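Local coordinates for protein aromatic-L-amino-acid decarboxylase (Catharanthus roseus, PDB 6EEW) that decarboxylates L-tryptophan to tryptamine and 5-hydroxy-L-tryptophan to serotonin, working as a homodimer with pyridoxal 5'-phosphate as cofactor, at residues S106-L111 against L382-V387; E134-V139 against F373-L378; F101-S106 against A323-T328; L147-S152 against H302-I307. All blocks are in the same frame, centred on the assembly; numbering follows the deposited sequence. Where two conformers were deposited one is given.

Interaction 1: S106-L111 against L382-V387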
# COMPACT_ATOMS: atom_id res chain seq x y z
N SER A 106 -15.02 6.53 10.42
CA SER A 106 -16.13 7.47 10.30
C SER A 106 -16.86 7.19 9.00
O SER A 106 -16.25 6.82 7.99
CB SER A 106 -15.66 8.92 10.31
OG SER A 106 -14.98 9.23 9.10
N SER A 107 -18.17 7.46 8.99
CA SER A 107 -18.93 7.20 7.77
C SER A 107 -18.46 8.08 6.61
O SER A 107 -18.48 7.62 5.46
CB SER A 107 -20.42 7.39 8.03
OG SER A 107 -20.69 8.69 8.48
N ALA A 108 -18.04 9.31 6.88
CA ALA A 108 -17.52 10.14 5.79
C ALA A 108 -16.35 9.44 5.11
O ALA A 108 -16.26 9.39 3.87
CB ALA A 108 -17.10 11.52 6.29
N ALA A 109 -15.46 8.85 5.91
CA ALA A 109 -14.31 8.15 5.34
C ALA A 109 -14.75 6.90 4.59
O ALA A 109 -14.16 6.55 3.57
CB ALA A 109 -13.30 7.80 6.43
N PHE A 110 -15.76 6.20 5.09
CA PHE A 110 -16.24 5.02 4.39
C PHE A 110 -16.82 5.38 3.04
O PHE A 110 -16.63 4.65 2.06
CB PHE A 110 -17.27 4.28 5.22
CG PHE A 110 -17.56 2.92 4.72
CD1 PHE A 110 -16.65 1.89 4.94
CD2 PHE A 110 -18.72 2.65 4.02
CE1 PHE A 110 -16.91 0.60 4.47
CE2 PHE A 110 -18.99 1.37 3.54
CZ PHE A 110 -18.09 0.35 3.77
N LEU A 111 -17.54 6.50 2.96
CA LEU A 111 -18.00 6.98 1.67
C LEU A 111 -16.81 7.27 0.76
O LEU A 111 -16.84 6.93 -0.42
CB LEU A 111 -18.84 8.24 1.85
CG LEU A 111 -20.11 8.05 2.70
CD1 LEU A 111 -20.93 9.32 2.69
CD2 LEU A 111 -20.93 6.88 2.18
N LEU A 382 -12.38 15.90 6.43
CA LEU A 382 -12.22 17.30 6.77
C LEU A 382 -13.50 18.08 6.49
O LEU A 382 -14.02 18.79 7.36
CB LEU A 382 -11.02 17.87 6.02
CG LEU A 382 -9.82 17.07 6.51
CD1 LEU A 382 -8.62 17.33 5.62
CD2 LEU A 382 -9.51 17.46 7.95
N ARG A 383 -14.03 17.94 5.27
CA ARG A 383 -15.22 18.72 4.91
C ARG A 383 -16.45 18.31 5.72
O ARG A 383 -17.29 19.17 6.02
CB ARG A 383 -15.51 18.59 3.42
CG ARG A 383 -14.55 19.35 2.55
CD ARG A 383 -15.11 19.54 1.15
NE ARG A 383 -16.29 20.40 1.15
CZ ARG A 383 -17.04 20.65 0.08
NH1 ARG A 383 -16.76 20.10 -1.11
NH2 ARG A 383 -18.06 21.46 0.19
N SER A 384 -16.57 17.03 6.08
CA SER A 384 -17.81 16.57 6.69
C SER A 384 -17.86 16.84 8.19
O SER A 384 -18.95 16.96 8.75
CB SER A 384 -17.98 15.08 6.42
OG SER A 384 -17.73 14.77 5.05
N TYR A 385 -16.71 16.95 8.85
CA TYR A 385 -16.68 17.18 10.28
C TYR A 385 -16.16 18.55 10.70
O TYR A 385 -16.68 19.11 11.67
CB TYR A 385 -15.87 16.07 10.97
CG TYR A 385 -16.49 14.72 10.66
CD1 TYR A 385 -17.87 14.54 10.77
CD2 TYR A 385 -15.73 13.65 10.23
CE1 TYR A 385 -18.47 13.33 10.48
CE2 TYR A 385 -16.32 12.42 9.93
CZ TYR A 385 -17.68 12.26 10.06
OH TYR A 385 -18.27 11.05 9.76
N GLY A 386 -15.20 19.13 9.99
CA GLY A 386 -14.68 20.40 10.44
C GLY A 386 -13.59 20.25 11.47
O GLY A 386 -13.56 19.29 12.26
N VAL A 387 -12.66 21.21 11.45
CA VAL A 387 -11.55 21.22 12.40
C VAL A 387 -12.05 21.18 13.84
O VAL A 387 -11.49 20.46 14.68
CB VAL A 387 -10.67 22.45 12.15
CG1 VAL A 387 -9.52 22.47 13.13
CG2 VAL A 387 -10.17 22.40 10.71

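Interaction 2: E134-V139 against F373-L378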
# COMPACT_ATOMS: atom_id res chain seq x y z
N GLU A 134 -4.39 16.50 -7.89
CA GLU A 134 -4.58 17.87 -7.43
C GLU A 134 -5.26 17.90 -6.07
O GLU A 134 -4.83 18.64 -5.17
CB GLU A 134 -5.37 18.66 -8.47
CG GLU A 134 -4.62 18.81 -9.79
CD GLU A 134 -4.95 20.13 -10.48
OE1 GLU A 134 -5.59 20.98 -9.84
OE2 GLU A 134 -4.56 20.32 -11.65
N LEU A 135 -6.32 17.10 -5.89
CA LEU A 135 -6.97 17.06 -4.59
C LEU A 135 -6.02 16.54 -3.53
O LEU A 135 -6.12 16.95 -2.37
CB LEU A 135 -8.23 16.18 -4.65
CG LEU A 135 -8.99 16.12 -3.31
CD1 LEU A 135 -9.61 17.48 -2.94
CD2 LEU A 135 -10.07 15.04 -3.31
N GLU A 136 -5.11 15.64 -3.88
CA GLU A 136 -4.16 15.19 -2.87
C GLU A 136 -3.25 16.33 -2.42
O GLU A 136 -3.01 16.51 -1.22
CB GLU A 136 -3.33 14.02 -3.39
CG GLU A 136 -2.37 13.45 -2.35
CD GLU A 136 -2.07 11.98 -2.59
OE1 GLU A 136 -2.88 11.31 -3.28
OE2 GLU A 136 -1.05 11.48 -2.06
N MET A 137 -2.73 17.10 -3.38
CA MET A 137 -1.93 18.26 -3.00
C MET A 137 -2.71 19.21 -2.09
O MET A 137 -2.22 19.65 -1.04
CB MET A 137 -1.44 18.98 -4.25
CG MET A 137 -0.61 18.14 -5.18
SD MET A 137 -0.30 18.98 -6.74
CE MET A 137 0.71 20.37 -6.21
N ILE A 138 -3.96 19.52 -2.48
CA ILE A 138 -4.76 20.45 -1.69
C ILE A 138 -4.99 19.91 -0.28
O ILE A 138 -4.89 20.64 0.71
CB ILE A 138 -6.09 20.74 -2.40
CG1 ILE A 138 -5.86 21.47 -3.72
CG2 ILE A 138 -6.94 21.60 -1.54
CD1 ILE A 138 -7.10 21.49 -4.60
N VAL A 139 -5.35 18.62 -0.17
CA VAL A 139 -5.64 18.05 1.14
C VAL A 139 -4.39 18.04 2.01
O VAL A 139 -4.46 18.28 3.23
CB VAL A 139 -6.22 16.64 1.01
CG1 VAL A 139 -5.96 15.81 2.29
CG2 VAL A 139 -7.70 16.70 0.69
N PHE A 373 -7.04 6.48 -5.42
CA PHE A 373 -7.48 7.86 -5.21
C PHE A 373 -7.54 8.13 -3.70
O PHE A 373 -8.60 8.28 -3.08
CB PHE A 373 -8.82 8.08 -5.91
CG PHE A 373 -9.25 9.51 -5.97
CD1 PHE A 373 -8.61 10.47 -5.21
CD2 PHE A 373 -10.31 9.89 -6.77
CE1 PHE A 373 -9.01 11.79 -5.25
CE2 PHE A 373 -10.73 11.20 -6.83
CZ PHE A 373 -10.09 12.15 -6.07
N ARG A 374 -6.36 8.21 -3.10
CA ARG A 374 -6.21 8.13 -1.65
C ARG A 374 -6.77 9.35 -0.93
O ARG A 374 -7.26 9.24 0.20
CB ARG A 374 -4.73 7.94 -1.29
CG ARG A 374 -4.09 6.62 -1.72
CD ARG A 374 -2.57 6.60 -1.46
NE ARG A 374 -1.99 5.33 -1.87
CZ ARG A 374 -0.68 5.09 -2.01
NH1 ARG A 374 0.20 6.05 -1.76
NH2 ARG A 374 -0.26 3.89 -2.40
N SER A 375 -6.70 10.53 -1.55
CA SER A 375 -7.00 11.77 -0.85
C SER A 375 -8.49 12.02 -0.69
O SER A 375 -8.89 12.84 0.16
CB SER A 375 -6.37 12.95 -1.60
OG SER A 375 -6.95 13.08 -2.89
N LEU A 376 -9.32 11.32 -1.47
CA LEU A 376 -10.75 11.60 -1.47
C LEU A 376 -11.34 11.44 -0.08
O LEU A 376 -12.09 12.30 0.40
CB LEU A 376 -11.46 10.66 -2.44
CG LEU A 376 -12.96 10.86 -2.63
CD1 LEU A 376 -13.27 12.20 -3.35
CD2 LEU A 376 -13.58 9.65 -3.36
N LYS A 377 -11.05 10.32 0.58
CA LYS A 377 -11.66 10.08 1.87
C LYS A 377 -11.17 11.08 2.91
O LYS A 377 -11.95 11.50 3.77
CB LYS A 377 -11.40 8.64 2.31
CG LYS A 377 -9.94 8.31 2.62
CD LYS A 377 -9.84 6.89 3.18
CE LYS A 377 -8.41 6.44 3.38
NZ LYS A 377 -8.33 5.04 3.97
N LEU A 378 -9.90 11.51 2.84
CA LEU A 378 -9.43 12.55 3.76
C LEU A 378 -10.18 13.86 3.55
O LEU A 378 -10.62 14.50 4.51
CB LEU A 378 -7.94 12.79 3.60
CG LEU A 378 -6.94 11.95 4.39
CD1 LEU A 378 -5.58 12.65 4.32
CD2 LEU A 378 -7.39 11.74 5.83

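Interaction 3: F101-S106 against A323-T328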
# COMPACT_ATOMS: atom_id res chain seq x y z
N PHE A 101 -3.14 0.28 19.33
CA PHE A 101 -3.72 1.58 19.10
C PHE A 101 -5.00 1.37 18.32
O PHE A 101 -5.01 0.60 17.36
CB PHE A 101 -2.81 2.52 18.30
CG PHE A 101 -1.70 3.13 19.09
CD1 PHE A 101 -1.90 3.55 20.39
CD2 PHE A 101 -0.45 3.32 18.52
CE1 PHE A 101 -0.88 4.12 21.11
CE2 PHE A 101 0.58 3.88 19.23
CZ PHE A 101 0.36 4.29 20.54
N PRO A 102 -6.08 2.05 18.67
CA PRO A 102 -7.32 1.90 17.91
C PRO A 102 -7.15 2.37 16.47
O PRO A 102 -6.34 3.24 16.16
CB PRO A 102 -8.31 2.79 18.67
CG PRO A 102 -7.45 3.77 19.43
CD PRO A 102 -6.20 3.02 19.78
N ALA A 103 -7.93 1.77 15.59
CA ALA A 103 -8.00 2.20 14.20
C ALA A 103 -9.36 2.86 14.03
O ALA A 103 -10.37 2.19 13.81
CB ALA A 103 -7.81 1.02 13.24
N THR A 104 -9.38 4.18 14.14
CA THR A 104 -10.63 4.92 14.22
C THR A 104 -11.22 5.14 12.83
O THR A 104 -10.50 5.21 11.84
CB THR A 104 -10.42 6.25 14.94
OG1 THR A 104 -9.53 7.08 14.17
CG2 THR A 104 -9.80 5.98 16.27
N VAL A 105 -12.55 5.24 12.77
CA VAL A 105 -13.27 5.25 11.50
C VAL A 105 -14.38 6.30 11.57
O VAL A 105 -14.64 6.89 12.62
CB VAL A 105 -13.86 3.87 11.16
CG1 VAL A 105 -12.76 2.81 11.12
CG2 VAL A 105 -14.96 3.49 12.16
N SER A 106 -15.02 6.53 10.42
CA SER A 106 -16.13 7.47 10.30
C SER A 106 -16.86 7.19 9.00
O SER A 106 -16.25 6.82 7.99
CB SER A 106 -15.66 8.92 10.31
OG SER A 106 -14.98 9.23 9.10
N ALA A 323 -9.84 7.74 9.61
CA ALA A 323 -9.66 7.19 8.28
C ALA A 323 -9.63 5.69 8.40
O ALA A 323 -9.12 5.14 9.39
CB ALA A 323 -8.37 7.71 7.64
N TYR A 324 -10.17 5.01 7.42
CA TYR A 324 -9.93 3.58 7.53
C TYR A 324 -8.48 3.29 7.12
O TYR A 324 -7.79 4.15 6.55
CB TYR A 324 -10.93 2.81 6.66
CG TYR A 324 -12.35 2.77 7.21
CD1 TYR A 324 -13.20 3.87 7.09
CD2 TYR A 324 -12.84 1.63 7.83
CE1 TYR A 324 -14.49 3.82 7.58
CE2 TYR A 324 -14.12 1.59 8.33
CZ TYR A 324 -14.94 2.67 8.20
OH TYR A 324 -16.22 2.61 8.70
N LEU A 325 -8.01 2.09 7.43
CA LEU A 325 -6.80 1.60 6.76
C LEU A 325 -7.05 1.55 5.26
O LEU A 325 -8.14 1.16 4.82
CB LEU A 325 -6.42 0.21 7.26
CG LEU A 325 -5.61 0.05 8.55
CD1 LEU A 325 -6.49 0.32 9.77
CD2 LEU A 325 -4.95 -1.32 8.60
N ASP A 326 -6.06 1.95 4.46
CA ASP A 326 -4.79 2.53 4.88
C ASP A 326 -4.87 4.02 4.70
O ASP A 326 -5.63 4.50 3.86
CB ASP A 326 -3.61 2.00 4.06
CG ASP A 326 -3.32 0.54 4.29
OD1 ASP A 326 -3.21 0.15 5.47
OD2 ASP A 326 -3.19 -0.20 3.28
N CYS A 327 -4.06 4.74 5.47
CA CYS A 327 -3.91 6.18 5.28
C CYS A 327 -2.79 6.71 6.16
O CYS A 327 -2.94 6.79 7.38
CB CYS A 327 -5.23 6.89 5.60
SG CYS A 327 -5.27 8.62 5.12
N THR A 328 -1.65 7.06 5.55
CA THR A 328 -0.54 7.70 6.23
C THR A 328 -0.13 8.95 5.47
O THR A 328 -0.05 8.92 4.25
CB THR A 328 0.61 6.73 6.37
OG1 THR A 328 0.25 5.75 7.35
CG2 THR A 328 1.87 7.44 6.78

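Interaction 4: L147-S152 against H302-I307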
# COMPACT_ATOMS: atom_id res chain seq x y z
N LEU A 147 -2.23 21.45 11.20
CA LEU A 147 -1.11 21.16 12.08
C LEU A 147 -0.23 22.36 12.31
O LEU A 147 0.73 22.25 13.08
CB LEU A 147 -0.28 20.01 11.50
CG LEU A 147 -1.03 18.68 11.36
CD1 LEU A 147 -0.23 17.65 10.51
CD2 LEU A 147 -1.40 18.12 12.73
N LYS A 148 -0.52 23.49 11.66
CA LYS A 148 0.27 24.72 11.79
C LYS A 148 1.75 24.46 11.50
O LYS A 148 2.64 24.95 12.21
CB LYS A 148 0.09 25.37 13.17
CG LYS A 148 -1.33 25.92 13.42
CD LYS A 148 -1.44 26.52 14.81
CE LYS A 148 -2.87 26.92 15.16
NZ LYS A 148 -3.46 27.92 14.20
N LEU A 149 2.00 23.72 10.43
CA LEU A 149 3.35 23.52 9.95
C LEU A 149 3.81 24.73 9.14
O LEU A 149 2.99 25.43 8.52
CB LEU A 149 3.42 22.27 9.06
CG LEU A 149 2.90 20.96 9.64
CD1 LEU A 149 3.08 19.84 8.62
CD2 LEU A 149 3.61 20.62 10.96
N PRO A 150 5.10 25.01 9.11
CA PRO A 150 5.60 26.12 8.29
C PRO A 150 5.33 25.90 6.81
O PRO A 150 5.04 24.79 6.36
CB PRO A 150 7.10 26.16 8.59
CG PRO A 150 7.43 24.80 9.16
CD PRO A 150 6.17 24.30 9.84
N LYS A 151 5.35 27.00 6.05
CA LYS A 151 5.14 26.93 4.61
C LYS A 151 6.17 26.06 3.91
O LYS A 151 5.98 25.69 2.75
CB LYS A 151 5.12 28.34 4.03
CG LYS A 151 3.74 29.01 3.98
CD LYS A 151 2.89 28.42 2.84
CE LYS A 151 1.56 29.16 2.65
NZ LYS A 151 0.62 29.01 3.82
N SER A 152 7.28 25.75 4.57
CA SER A 152 8.31 24.93 3.96
C SER A 152 7.89 23.46 3.82
O SER A 152 8.64 22.68 3.23
CB SER A 152 9.60 25.04 4.77
OG SER A 152 9.37 24.73 6.14
N HIS A 302 2.30 22.01 21.09
CA HIS A 302 3.64 22.21 21.61
C HIS A 302 4.55 21.03 21.29
O HIS A 302 5.77 21.19 21.18
CB HIS A 302 3.62 22.44 23.13
CG HIS A 302 3.18 21.24 23.92
ND1 HIS A 302 4.06 20.29 24.37
CD2 HIS A 302 1.95 20.82 24.30
CE1 HIS A 302 3.40 19.34 25.01
NE2 HIS A 302 2.11 19.64 24.98
N TYR A 303 3.97 19.84 21.10
CA TYR A 303 4.81 18.69 20.79
C TYR A 303 5.54 18.85 19.46
O TYR A 303 6.50 18.13 19.20
CB TYR A 303 4.00 17.41 20.80
CG TYR A 303 3.79 16.84 22.18
CD1 TYR A 303 4.86 16.48 22.97
CD2 TYR A 303 2.51 16.64 22.68
CE1 TYR A 303 4.68 15.95 24.23
CE2 TYR A 303 2.31 16.09 23.93
CZ TYR A 303 3.40 15.75 24.71
OH TYR A 303 3.21 15.21 25.96
N LEU A 304 5.07 19.73 18.58
CA LEU A 304 5.75 19.99 17.32
C LEU A 304 6.61 21.24 17.35
O LEU A 304 7.06 21.69 16.29
CB LEU A 304 4.75 20.09 16.17
CG LEU A 304 4.02 18.80 15.81
CD1 LEU A 304 3.04 19.04 14.68
CD2 LEU A 304 5.01 17.71 15.43
N ASP A 305 6.82 21.85 18.51
CA ASP A 305 7.71 23.00 18.55
C ASP A 305 9.07 22.60 18.01
O ASP A 305 9.65 21.59 18.44
CB ASP A 305 7.84 23.56 19.98
CG ASP A 305 6.61 24.36 20.43
OD1 ASP A 305 5.72 24.64 19.60
OD2 ASP A 305 6.55 24.70 21.63
N GLY A 306 9.61 23.41 17.10
CA GLY A 306 10.83 23.08 16.38
C GLY A 306 10.64 22.37 15.05
O GLY A 306 11.63 22.11 14.35
N ILE A 307 9.40 22.07 14.65
CA ILE A 307 9.18 21.33 13.41
C ILE A 307 9.80 22.03 12.21
O ILE A 307 10.04 21.39 11.18
CB ILE A 307 7.67 21.09 13.20
CG1 ILE A 307 7.44 20.10 12.04
CG2 ILE A 307 6.95 22.41 12.97
CD1 ILE A 307 7.93 18.68 12.30

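Interaction 1: S106-L111 against L382-V387
A108 and S384 mark the nearest backbone approach, their CA atoms 6.5 Å apart, between two helix segments running nearly antiparallel at 159°. The axes of 107-111 and 382-387 come within 9.7 Å, close enough for small side chains to meet: A108 CB rests 3.7 Å from S384 CB. Most of the contact belongs to Y385, whose CG, anti to the carbonyl carbon (chi1 -59°), starts the ring on its course toward the start of helix 107-119. Its hydroxyl accepts a weak but fairly straight bond, 3.4 Å from A108 N to Y385 OH, while S106 CB packs against the same oxygen. S106 OG lies in the ring plane, at the edge, 3.6 Å from Y385 CE2. S106 is the N-cap of helix 107-119, its OG accepting from A109 N at 3.2 Å and also bonding L322 O. An alanine in place of Y385 would probably leave A108 N without this acceptor and open a gap beside the cap, also costing the edge-to-face meeting with F19 of the second subunit. The arrangement is a side-chain-capped helix start packed against an antiparallel helix, at the dimer interface of this pyridoxal-phosphate enzyme.

Interaction 2: E134-V139 against F373-L378
E136 and S375 bring the two segments together, with CA atoms only 4.9 Å apart. Van der Waals packing dominates. S375 CB sits 3.4 Å from E136 CA, so the small serine is pressed directly against the helix backbone. Beside it, L135 sends CD2 toward the aromatic ring of F373, 3.9 Å from F373 CE1, the two side chains crossing at about a right angle; with CG anti to the backbone N (chi1 -179°), L135 also lays CG alongside S375 OG. One turn on, V139 CG1 meets L378 CD1 at 3.8 Å, again crosswise. The F373 ring has L376 CB over one face, offset toward the rim, and S375 OG at its edge, in plane.

Polar atoms come close without bonding across the contact. S375 OG is 3.3 Å from E136 N, but the angle is poor and no hydrogen bond results. The E136 carboxylate is held elsewhere: OE1 forms a salt bridge with R371 and OE2 accepts from I163 N on strand 160-164. R374 gives NH1 to I163 O on the same strand. The joint between helices 130-146 and 375-409 therefore depends on the fit of leucine, valine, phenylalanine and a small serine, while the buried E136 carboxylate is paired with R371, which probably favours its ionised form.

Interaction 3: F101-S106 against A323-T328
V105 lies over one face of the Y324 ring, and the carbonyl oxygen of S106 comes to the edge, near the ring plane. The loops 101-106 and 323-328 both belong to the large domain of a fold-type I pyridoxal-phosphate enzyme, as in other group II decarboxylases. The CH-pi contact is tight: V105 CG1 stands 3.5 Å from the centroid of the Y324 ring, 20° off its normal, and displaced toward the rim, nearest CE2. The first torsion (chi1 -57°) puts CG1 anti to the carbonyl carbon, and it is this branch that lies over the ring. V105 CB lies 3.4 Å from Y324 CZ, so the branch point as well as the methyl meets the ring. At the edge, S106 O is 3.5 Å from Y324 CE1. The hydroxyl of Y324 bonds that of Y42, and the F110 ring meets Y324 with planes inclined at about 60°. An alanine in place of Y324 would probably leave V105 without its aromatic partner, open a gap beside F110, and leave the Y42 hydroxyl without its mate.

The active site is close by. F101 lines the tryptophan pocket, P102 binds L-tryptophan, and T104 OG1 bonds both L322 N and the carbonyl oxygen of the pyridoxal-phosphate-bearing lysine at position 319. N120 of the second subunit accepts from L325 N. On the side chain of that leucine, the methyl CD1 ends 3.8 Å from A103 CB.

Interaction 4: L147-S152 against H302-I307
L149 places one methyl between two partners on the opposite segment: its CD2 is 4.0 Å from I307 CG1 and 4.1 Å from L304 CD1. The first torsion of L149 (chi1 -54°) sets CG anti to the carbonyl carbon, beside the backbone N, and although CB points along the interface rather than across it, the branched tip bends over to the other segment. L304 has the same first-torsion arrangement and does point across, its CD1 also passing 4.3 Å from L147 O. I307 is turned differently: CG1 is anti to the backbone N (chi1 -170°), which sends it to L149, while the CG2 branch, between N and the carbonyl carbon, packs 3.7 Å from P150 CD. The two branches of I307 thus divide the leucine and the proline between them, and each of these pairs meets at a slant.

No hydrogen bond joins the two segments directly, but R301 donates to the carbonyl oxygens of L147 and K148. L149 also packs on L313, and L147 and L149 on W331, from strands 312-315 and 328-332. Backbone shape sets up both sides. Helix 130-146 ends in a Schellman motif with K148 at positive phi, and L304 to I307 form a type II beta turn, closed by I307 N to L304 O at 2.9 Å, with G306 at positive phi. It is the loop leaving a Schellman-capped helix, packed on a type II turn, beside the sheet of the large domain.

Interactions 1, 2 and 3 form one continuous cluster, with centres 12 to 16 Å apart. Interactions 1 and 2 both use helix 375-409, which meets helix 107-119 in the first and helix 130-146 in the second. S106 belongs to interactions 1 and 3, ending the active-site loop and capping the helix. K377 ties interaction 2 to 3, its NZ probably hydrogen-bonding to the carbonyls of Y324 and D326. All three touch the second subunit, so the pocket loop, helices and dimer interface are built together. Interaction 4 stands apart, 21 to 24 Å away between centres; along the chain its segments fall within the span of each other contact, joining loops that lead to strands 160-164 and 312-315.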